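Local coordinates for L0028 (Mitochondria associated protein) (Escherichia coli, PDB 3GCG) that probably acts as a secreted bacterial effector of the SopE-like WxxxE class, switching on a host Rho-type GTPase by promoting its nucleotide exchange, at residues S53-R58 against S153-I158; R81-E84 against P90-M93. All blocks are in the same frame, centred on the assembly; numbering follows the deposited sequence.

Interaction 1. Residues S53-R58 against S153-I158; sequences SRTVNR and SEIKAI
Ile155 of helix 152-166 presses on helix 41-67 through its branch methyl CG2. With CG2 anti to the backbone N, this methyl points into the interface and meets Thr55 CG2 at 3.5 Å, tighter than ordinary van der Waals contact; the two side chains cross at about a right angle. The next residue, Val56, reaches the same methyl, its CG2 lying 4.1 Å from Ile155 CG2, which therefore rests against two consecutive residues of the facing helix. Thr55 offers its methyl rather than its hydroxyl: OG1, anti to the carbonyl carbon (chi1 -64°), is hydrogen-bonded to Tyr51 O in its own helix. The short axes cross at -49° and approach to 9.3 Å, a helix-on-helix packing in the all-helical, V-shaped fold expected of SopE-like effectors. At Lys156 the contact reaches the surface. Only its aliphatic stem takes part, CG lying 4.2 Å from Thr55 CG2, while the extended chain carries NZ to 6.6 Å from Arg58 NH1. Outside the two segments, that arginine forms a salt bridge with an acidic side chain of the partner protein, which would probably ease the closeness of like charges. One turn beyond Ile155, Ile158 packs on Leu87 of helix 73-87.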
ATOM      1  N   SER B  53       5.509   2.747 -12.843  1.00 16.42           N
ATOM      2  CA  SER B  53       5.034   3.999 -12.245  1.00 15.72           C
ATOM      3  C   SER B  53       5.635   4.198 -10.870  1.00 15.20           C
ATOM      4  O   SER B  53       5.969   5.314 -10.483  1.00 15.59           O
ATOM      5  CB  SER B  53       3.508   4.004 -12.108  1.00 14.75           C
ATOM      6  OG  SER B  53       2.884   4.031 -13.373  1.00 14.50           O
ATOM      7  N   ARG B  54       5.759   3.115 -10.119  1.00 16.18           N
ATOM      8  CA  ARG B  54       6.327   3.226  -8.793  1.00 18.19           C
ATOM      9  C   ARG B  54       7.821   3.530  -8.931  1.00 16.73           C
ATOM     10  O   ARG B  54       8.368   4.321  -8.166  1.00 17.26           O
ATOM     11  CB  ARG B  54       6.039   1.946  -7.998  1.00 21.13           C
ATOM     12  CG  ARG B  54       7.183   1.012  -7.758  1.00 27.30           C
ATOM     13  CD  ARG B  54       7.813   1.240  -6.403  1.00 31.15           C
ATOM     14  NE  ARG B  54       8.713   0.140  -6.071  1.00 38.45           N
ATOM     15  CZ  ARG B  54       8.318  -1.028  -5.575  1.00 41.02           C
ATOM     16  NH1 ARG B  54       7.032  -1.252  -5.334  1.00 43.15           N
ATOM     17  NH2 ARG B  54       9.208  -1.990  -5.355  1.00 44.07           N
ATOM     18  N   THR B  55       8.470   2.928  -9.925  1.00 15.52           N
ATOM     19  CA  THR B  55       9.893   3.182 -10.175  1.00 16.47           C
ATOM     20  C   THR B  55      10.046   4.677 -10.458  1.00 15.80           C
ATOM     21  O   THR B  55      10.977   5.318  -9.981  1.00 15.44           O
ATOM     22  CB  THR B  55      10.416   2.379 -11.396  1.00 15.26           C
ATOM     23  OG1 THR B  55      10.340   0.978 -11.115  1.00 16.07           O
ATOM     24  CG2 THR B  55      11.868   2.722 -11.688  1.00 17.46           C
ATOM     25  N   VAL B  56       9.110   5.228 -11.227  1.00 15.39           N
ATOM     26  CA  VAL B  56       9.143   6.647 -11.550  1.00 15.09           C
ATOM     27  C   VAL B  56       8.912   7.486 -10.299  1.00 15.55           C
ATOM     28  O   VAL B  56       9.651   8.428 -10.040  1.00 18.33           O
ATOM     29  CB  VAL B  56       8.074   7.018 -12.598  1.00 12.96           C
ATOM     30  CG1 VAL B  56       8.005   8.520 -12.747  1.00 13.47           C
ATOM     31  CG2 VAL B  56       8.401   6.375 -13.938  1.00 12.43           C
ATOM     32  N   ASN B  57       7.884   7.150  -9.527  1.00 16.11           N
ATOM     33  CA  ASN B  57       7.590   7.892  -8.305  1.00 16.85           C
ATOM     34  C   ASN B  57       8.734   7.822  -7.301  1.00 16.38           C
ATOM     35  O   ASN B  57       8.980   8.764  -6.562  1.00 17.03           O
ATOM     36  CB  ASN B  57       6.308   7.374  -7.653  1.00 14.54           C
ATOM     37  CG  ASN B  57       5.085   8.094  -8.151  1.00 14.63           C
ATOM     38  OD1 ASN B  57       5.064   9.316  -8.211  1.00 16.63           O
ATOM     39  ND2 ASN B  57       4.050   7.342  -8.507  1.00 19.41           N
ATOM     40  N   ARG B  58       9.418   6.688  -7.290  1.00 19.07           N
ATOM     41  CA  ARG B  58      10.547   6.452  -6.402  1.00 21.57           C
ATOM     42  C   ARG B  58      11.683   7.398  -6.779  1.00 22.20           C
ATOM     43  O   ARG B  58      12.372   7.944  -5.914  1.00 20.94           O
ATOM     44  CB  ARG B  58      11.016   5.009  -6.566  1.00 23.87           C
ATOM     45  CG  ARG B  58      11.651   4.408  -5.347  1.00 30.83           C
ATOM     46  CD  ARG B  58      11.002   3.062  -5.053  1.00 36.90           C
ATOM     47  NE  ARG B  58      10.878   2.845  -3.618  1.00 42.94           N
ATOM     48  CZ  ARG B  58      11.842   2.359  -2.846  1.00 43.56           C
ATOM     49  NH1 ARG B  58      13.014   2.016  -3.363  1.00 45.97           N
ATOM     50  NH2 ARG B  58      11.641   2.251  -1.548  1.00 44.56           N
ATOM     51  N   SER B 153      17.096   0.568 -14.416  1.00 29.92           N
ATOM     52  CA  SER B 153      18.123   1.608 -14.501  1.00 28.28           C
ATOM     53  C   SER B 153      17.772   2.558 -15.633  1.00 27.28           C
ATOM     54  O   SER B 153      17.980   3.768 -15.544  1.00 27.14           O
ATOM     55  CB  SER B 153      19.494   0.993 -14.772  1.00 29.11           C
ATOM     56  OG  SER B 153      19.506   0.335 -16.029  1.00 31.35           O
ATOM     57  N   GLU B 154      17.233   1.997 -16.704  1.00 24.60           N
ATOM     58  CA  GLU B 154      16.844   2.797 -17.848  1.00 26.91           C
ATOM     59  C   GLU B 154      15.671   3.707 -17.462  1.00 25.00           C
ATOM     60  O   GLU B 154      15.705   4.913 -17.706  1.00 25.49           O
ATOM     61  CB  GLU B 154      16.476   1.874 -19.012  1.00 27.45           C
ATOM     62  CG  GLU B 154      17.542   0.814 -19.276  1.00 32.19           C
ATOM     63  CD  GLU B 154      17.300   0.033 -20.553  1.00 32.55           C
ATOM     64  OE1 GLU B 154      16.171  -0.472 -20.741  1.00 32.92           O
ATOM     65  OE2 GLU B 154      18.244  -0.080 -21.362  1.00 33.42           O
ATOM     66  N   ILE B 155      14.644   3.122 -16.849  1.00 23.03           N
ATOM     67  CA  ILE B 155      13.474   3.876 -16.402  1.00 22.33           C
ATOM     68  C   ILE B 155      13.928   5.046 -15.521  1.00 21.25           C
ATOM     69  O   ILE B 155      13.479   6.181 -15.699  1.00 22.45           O
ATOM     70  CB  ILE B 155      12.517   2.966 -15.593  1.00 20.58           C
ATOM     71  CG1 ILE B 155      11.944   1.881 -16.500  1.00 21.38           C
ATOM     72  CG2 ILE B 155      11.394   3.780 -14.982  1.00 19.93           C
ATOM     73  CD1 ILE B 155      11.173   0.824 -15.749  1.00 21.36           C
ATOM     74  N   LYS B 156      14.816   4.759 -14.572  1.00 20.76           N
ATOM     75  CA  LYS B 156      15.354   5.781 -13.671  1.00 21.79           C
ATOM     76  C   LYS B 156      16.047   6.919 -14.418  1.00 21.22           C
ATOM     77  O   LYS B 156      15.812   8.092 -14.135  1.00 20.44           O
ATOM     78  CB  LYS B 156      16.366   5.170 -12.705  1.00 23.42           C
ATOM     79  CG  LYS B 156      15.772   4.347 -11.571  1.00 29.58           C
ATOM     80  CD  LYS B 156      16.848   4.021 -10.527  1.00 30.56           C
ATOM     81  CE  LYS B 156      16.262   3.285  -9.329  1.00 33.19           C
ATOM     82  NZ  LYS B 156      17.277   3.049  -8.255  1.00 37.52           N
ATOM     83  N   ALA B 157      16.919   6.560 -15.357  1.00 20.96           N
ATOM     84  CA  ALA B 157      17.666   7.544 -16.140  1.00 20.77           C
ATOM     85  C   ALA B 157      16.713   8.406 -16.971  1.00 21.07           C
ATOM     86  O   ALA B 157      16.816   9.629 -16.983  1.00 17.07           O
ATOM     87  CB  ALA B 157      18.669   6.832 -17.050  1.00 20.47           C
ATOM     88  N   ILE B 158      15.789   7.755 -17.668  1.00 21.08           N
ATOM     89  CA  ILE B 158      14.813   8.467 -18.472  1.00 21.51           C
ATOM     90  C   ILE B 158      14.047   9.456 -17.591  1.00 21.29           C
ATOM     91  O   ILE B 158      13.834  10.605 -17.977  1.00 21.25           O
ATOM     92  CB  ILE B 158      13.826   7.484 -19.121  1.00 23.83           C
ATOM     93  CG1 ILE B 158      14.567   6.620 -20.147  1.00 21.94           C
ATOM     94  CG2 ILE B 158      12.667   8.245 -19.748  1.00 23.17           C
ATOM     95  CD1 ILE B 158      13.698   5.563 -20.804  1.00 24.63           C
TER

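Interaction 2. Residues R81-E84 against P90-M93; sequences RAVE and PLDM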
ATOM      1  N   ARG B  81       4.015  11.989 -18.179  1.00 25.45           N
ATOM      2  CA  ARG B  81       3.684  11.871 -19.594  1.00 28.65           C
ATOM      3  C   ARG B  81       4.973  11.772 -20.408  1.00 28.96           C
ATOM      4  O   ARG B  81       5.051  11.017 -21.385  1.00 28.21           O
ATOM      5  CB  ARG B  81       2.868  13.076 -20.069  1.00 32.78           C
ATOM      6  CG  ARG B  81       1.697  12.704 -20.979  1.00 41.28           C
ATOM      7  CD  ARG B  81       2.072  11.597 -21.979  1.00 45.94           C
ATOM      8  NE  ARG B  81       0.926  11.160 -22.777  1.00 51.74           N
ATOM      9  CZ  ARG B  81       0.909  10.072 -23.545  1.00 53.89           C
ATOM     10  NH1 ARG B  81       1.979   9.291 -23.628  1.00 55.11           N
ATOM     11  NH2 ARG B  81      -0.183   9.762 -24.234  1.00 54.65           N
ATOM     12  N   ALA B  82       5.991  12.529 -19.996  1.00 27.29           N
ATOM     13  CA  ALA B  82       7.275  12.504 -20.683  1.00 25.57           C
ATOM     14  C   ALA B  82       7.862  11.102 -20.604  1.00 25.25           C
ATOM     15  O   ALA B  82       8.319  10.551 -21.606  1.00 26.45           O
ATOM     16  CB  ALA B  82       8.228  13.513 -20.054  1.00 24.53           C
ATOM     17  N   VAL B  83       7.840  10.512 -19.416  1.00 25.38           N
ATOM     18  CA  VAL B  83       8.365   9.162 -19.258  1.00 26.00           C
ATOM     19  C   VAL B  83       7.464   8.204 -20.009  1.00 27.01           C
ATOM     20  O   VAL B  83       7.918   7.194 -20.539  1.00 26.86           O
ATOM     21  CB  VAL B  83       8.407   8.735 -17.789  1.00 24.47           C
ATOM     22  CG1 VAL B  83       8.716   7.249 -17.692  1.00 22.77           C
ATOM     23  CG2 VAL B  83       9.463   9.539 -17.056  1.00 26.19           C
ATOM     24  N   GLU B  84       6.181   8.545 -20.045  1.00 28.61           N
ATOM     25  CA  GLU B  84       5.172   7.741 -20.719  1.00 31.47           C
ATOM     26  C   GLU B  84       5.470   7.693 -22.218  1.00 32.05           C
ATOM     27  O   GLU B  84       5.454   6.621 -22.824  1.00 31.27           O
ATOM     28  CB  GLU B  84       3.788   8.350 -20.455  1.00 33.62           C
ATOM     29  CG  GLU B  84       2.606   7.465 -20.791  1.00 35.72           C
ATOM     30  CD  GLU B  84       1.321   7.942 -20.121  1.00 38.12           C
ATOM     31  OE1 GLU B  84       0.952   9.126 -20.298  1.00 41.08           O
ATOM     32  OE2 GLU B  84       0.677   7.135 -19.418  1.00 36.19           O
ATOM     33  N   PRO B  90       1.745   3.056 -21.003  1.00 32.52           N
ATOM     34  CA  PRO B  90       0.832   3.866 -20.189  1.00 31.59           C
ATOM     35  C   PRO B  90       1.283   3.801 -18.726  1.00 29.11           C
ATOM     36  O   PRO B  90       1.690   2.743 -18.242  1.00 28.99           O
ATOM     37  CB  PRO B  90      -0.518   3.192 -20.413  1.00 32.29           C
ATOM     38  CG  PRO B  90      -0.129   1.747 -20.596  1.00 32.79           C
ATOM     39  CD  PRO B  90       1.066   1.852 -21.518  1.00 31.96           C
ATOM     40  N   LEU B  91       1.223   4.933 -18.035  1.00 26.37           N
ATOM     41  CA  LEU B  91       1.630   4.994 -16.640  1.00 24.78           C
ATOM     42  C   LEU B  91       0.520   5.579 -15.763  1.00 23.89           C
ATOM     43  O   LEU B  91      -0.474   6.094 -16.268  1.00 24.72           O
ATOM     44  CB  LEU B  91       2.906   5.834 -16.515  1.00 24.41           C
ATOM     45  CG  LEU B  91       4.084   5.400 -17.396  1.00 24.91           C
ATOM     46  CD1 LEU B  91       5.299   6.287 -17.100  1.00 23.76           C
ATOM     47  CD2 LEU B  91       4.423   3.929 -17.135  1.00 24.35           C
ATOM     48  N   ASP B  92       0.698   5.496 -14.451  1.00 22.53           N
ATOM     49  CA  ASP B  92      -0.280   6.006 -13.493  1.00 23.03           C
ATOM     50  C   ASP B  92       0.506   6.684 -12.366  1.00 23.55           C
ATOM     51  O   ASP B  92       1.193   6.022 -11.599  1.00 23.38           O
ATOM     52  CB  ASP B  92      -1.115   4.841 -12.955  1.00 22.27           C
ATOM     53  CG  ASP B  92      -2.245   5.290 -12.047  1.00 24.14           C
ATOM     54  OD1 ASP B  92      -3.281   4.596 -12.027  1.00 25.67           O
ATOM     55  OD2 ASP B  92      -2.104   6.314 -11.345  1.00 23.88           O
ATOM     56  N   MET B  93       0.402   8.003 -12.257  1.00 23.48           N
ATOM     57  CA  MET B  93       1.170   8.689 -11.235  1.00 25.68           C
ATOM     58  C   MET B  93       0.877   8.318  -9.795  1.00 23.85           C
ATOM     59  O   MET B  93       1.519   8.830  -8.902  1.00 23.59           O
ATOM     60  CB  MET B  93       1.093  10.208 -11.420  1.00 30.10           C
ATOM     61  CG  MET B  93      -0.273  10.827 -11.388  1.00 36.20           C
ATOM     62  SD  MET B  93      -0.100  12.597 -11.758  1.00 46.10           S
ATOM     63  CE  MET B  93      -0.007  12.534 -13.541  1.00 42.50           C
TER
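A mixed polar and apolar contact ties helix 73-87 to the loop that leads from it toward helix 99-105, the chain folding back on the helix just left. Glu84 supplies the polar half. With CG anti to the backbone N (chi1 -166°) and the chain extended beyond it, the side chain reaches across so that OE2 accepts the backbone N-H of Leu91 at 2.7 Å. The bond is nearly straight, 167° at the hydrogen, and arrives on the anti side of the carboxylate, 17° out of its plane. The other oxygen, OE1, lies over a face of the Arg81 guanidinium, 3.2 Å from NE, so this salt bridge is purely electrostatic, with no N-H directed at the oxygen. Held by its two oxygens in different ways, the carboxylate is probably restrained in rotation. Pro90 lies alongside, its CA 3.4 Å from Glu84 OE2. The apolar half belongs to Leu91, whose CB points at the helix and whose CD1 settles 3.6 Å from Val83 CG1 and 3.8 Å from Glu84 N, crossing the valine at about a right angle. Leu91 also touches Phe80 and, on helix 41-67, Ile52 and Ser53, while Val83 packs on Thr159 of helix 152-166.

Interactions 1 and 2 have centres about 10 Å apart and meet along helix 41-67, which turns one flank to helix 152-166 and another to the loop and helix of interaction 2. Two probable hydrogen bonds join them: Ser53 OG to Asp92 N at 2.8 Å, and Asn57 ND2 to Met93 O at 3.0 Å. Val56 CG2 lies 3.9 Å from Val83 CG1, so that the apolar parts of the two contacts adjoin. The bound partner protein reaches both contacts, through a salt bridge to Arg58 and a hydrogen bond from an aromatic side chain to Asp92 OD1. The loop of interaction 2 therefore forms part of the surface that meets the partner, probably the GTPase.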